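Local atomic coordinates of beta-carbonic anhydrase (Methanothermobacter thermautotrophicus, PDB entry 1G5C), a protein that catalyses the reversible hydration of carbon dioxide to bicarbonate, as a zinc-containing carbonic anhydrase of the beta class. Residues 149-154 against 165-170. Residues are numbered along the deposited sequence; the frame is centred on the assembly and turned at random.
Sequences IGVHGL and PLYLDE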
# COMPACT_ATOMS: atom_id res chain seq x y z
N ILE A 149 -19.17 5.67 4.54
CA ILE A 149 -17.81 6.08 4.16
C ILE A 149 -17.83 6.95 2.89
O ILE A 149 -18.43 6.58 1.89
CB ILE A 149 -16.90 4.85 3.90
CG1 ILE A 149 -16.97 3.87 5.08
CG2 ILE A 149 -15.46 5.29 3.68
CD1 ILE A 149 -16.64 4.51 6.45
N GLY A 150 -17.19 8.11 2.93
CA GLY A 150 -17.17 8.94 1.73
C GLY A 150 -16.09 8.44 0.79
O GLY A 150 -14.96 8.20 1.22
N VAL A 151 -16.43 8.26 -0.49
CA VAL A 151 -15.46 7.76 -1.48
C VAL A 151 -15.40 8.74 -2.65
O VAL A 151 -16.39 8.96 -3.35
CB VAL A 151 -15.85 6.35 -1.97
CG1 VAL A 151 -14.78 5.80 -2.89
CG2 VAL A 151 -16.03 5.43 -0.78
N HIS A 152 -14.22 9.33 -2.83
CA HIS A 152 -14.01 10.34 -3.86
C HIS A 152 -13.01 9.86 -4.91
O HIS A 152 -12.15 9.03 -4.63
CB HIS A 152 -13.50 11.63 -3.22
CG HIS A 152 -14.30 12.06 -2.02
ND1 HIS A 152 -15.58 12.56 -2.12
CD2 HIS A 152 -14.00 12.07 -0.70
CE1 HIS A 152 -16.04 12.86 -0.92
NE2 HIS A 152 -15.10 12.57 -0.04
N GLY A 153 -13.13 10.41 -6.11
CA GLY A 153 -12.23 10.04 -7.18
C GLY A 153 -11.63 11.30 -7.78
O GLY A 153 -12.36 12.23 -8.12
N LEU A 154 -10.31 11.33 -7.90
CA LEU A 154 -9.60 12.48 -8.43
C LEU A 154 -8.52 11.99 -9.36
O LEU A 154 -8.13 10.83 -9.32
CB LEU A 154 -8.89 13.26 -7.30
CG LEU A 154 -9.66 13.73 -6.06
CD1 LEU A 154 -8.69 14.41 -5.09
CD2 LEU A 154 -10.75 14.68 -6.47
N PRO A 165 -11.24 16.95 -10.05
CA PRO A 165 -12.16 15.98 -9.46
C PRO A 165 -12.94 15.20 -10.51
O PRO A 165 -13.36 15.77 -11.52
CB PRO A 165 -13.05 16.85 -8.55
CG PRO A 165 -13.06 18.17 -9.25
CD PRO A 165 -11.63 18.34 -9.74
N LEU A 166 -13.11 13.90 -10.28
CA LEU A 166 -13.86 13.03 -11.19
C LEU A 166 -15.18 12.66 -10.55
O LEU A 166 -16.20 12.52 -11.22
CB LEU A 166 -13.06 11.77 -11.53
CG LEU A 166 -11.78 12.05 -12.34
CD1 LEU A 166 -11.01 10.77 -12.60
CD2 LEU A 166 -12.17 12.72 -13.67
N TYR A 167 -15.16 12.49 -9.23
CA TYR A 167 -16.37 12.15 -8.50
C TYR A 167 -16.23 12.62 -7.07
O TYR A 167 -15.26 12.31 -6.39
CB TYR A 167 -16.63 10.65 -8.52
CG TYR A 167 -17.81 10.24 -7.66
CD1 TYR A 167 -17.65 10.02 -6.29
CD2 TYR A 167 -19.10 10.16 -8.19
CE1 TYR A 167 -18.73 9.73 -5.47
CE2 TYR A 167 -20.20 9.87 -7.38
CZ TYR A 167 -20.00 9.65 -6.02
OH TYR A 167 -21.08 9.37 -5.21
N LEU A 168 -17.22 13.37 -6.63
CA LEU A 168 -17.23 13.88 -5.26
C LEU A 168 -18.42 13.38 -4.47
O LEU A 168 -19.58 13.58 -4.86
CB LEU A 168 -17.23 15.41 -5.24
CG LEU A 168 -15.94 16.08 -5.74
CD1 LEU A 168 -16.07 17.61 -5.55
CD2 LEU A 168 -14.73 15.56 -4.94
N ASP A 169 -18.10 12.67 -3.38
CA ASP A 169 -19.10 12.06 -2.51
C ASP A 169 -19.37 13.10 -1.39
O ASP A 169 -18.79 14.21 -1.36
CB ASP A 169 -18.50 10.80 -1.88
CG ASP A 169 -19.58 9.76 -1.61
OD1 ASP A 169 -20.75 9.90 -2.05
OD2 ASP A 169 -19.24 8.75 -0.99
N GLU A 170 -20.19 12.63 -0.45
CA GLU A 170 -20.57 13.24 0.79
C GLU A 170 -21.88 13.92 0.68
O GLU A 170 -22.97 13.55 1.18
CB GLU A 170 -19.42 14.18 1.33
CG GLU A 170 -18.12 13.32 1.39
CD GLU A 170 -17.20 13.58 2.55
OE1 GLU A 170 -17.45 14.52 3.34
OE2 GLU A 170 -16.19 12.84 2.69
OXT GLU A 170 -21.52 17.46 0.73
O HOH W 1 -20.35 8.09 1.43
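Asp169 OD2 is gripped by several groups at once, and it illustrates how a side chain can stand in for a backbone acceptor where strand pairing gives way. Val151 N points almost straight at Asp169 OD2 (2.9 Å, 168° at the hydrogen) and meets the lone pair directed away from OD1. A water links the same oxygen to Ile149 O, and Lys140 of helix 128-141 adds a salt bridge. The other carboxylate oxygen, OD1, takes a bond from the Tyr167 hydroxyl, which arrives from above the carboxylate plane.

His152 answers from the facing segment: its ring, too, receives a main-chain N-H. With CG anti to the carbonyl carbon (chi1 -48°), beside its own backbone N, the ring end reaches the C-terminal tail, and His152 ND1 accepts from Asp169 N at 2.8 Å, close to the ring plane. The other ring nitrogen, His152 NE2, donates to Glu170 OE2 over 3.0 Å, again near the ring plane although above that of the carboxylate; Glu81 is a second, weak partner. Both ring nitrogens are thus used, which fixes the rotation of the imidazole.

Farther along, antiparallel pairing takes over, though interrupted by a classic beta bulge in which Leu166 and Tyr167 both face Gly153. Gly153 N bonds to Tyr167 O at 2.9 Å, while Gly153 O accepts both Tyr167 N and Leu166 N from one face of its carbonyl plane. Beyond the bulge Leu154 CD2 rests against Pro165 CB at 3.8 Å; on its near side the Tyr167 ring turns its edge to Val151 O.

The contact joins the C-terminal tail to strand 150-156 of the mixed sheet. The donation from Asp169 N suggests that ND1 carries no proton, consistent with a neutral His152 protonated at NE2, whose N-H would ease the closeness of the Glu170 and Glu81 carboxylates, while Lys140 would be expected to favour the ionised form of Asp169.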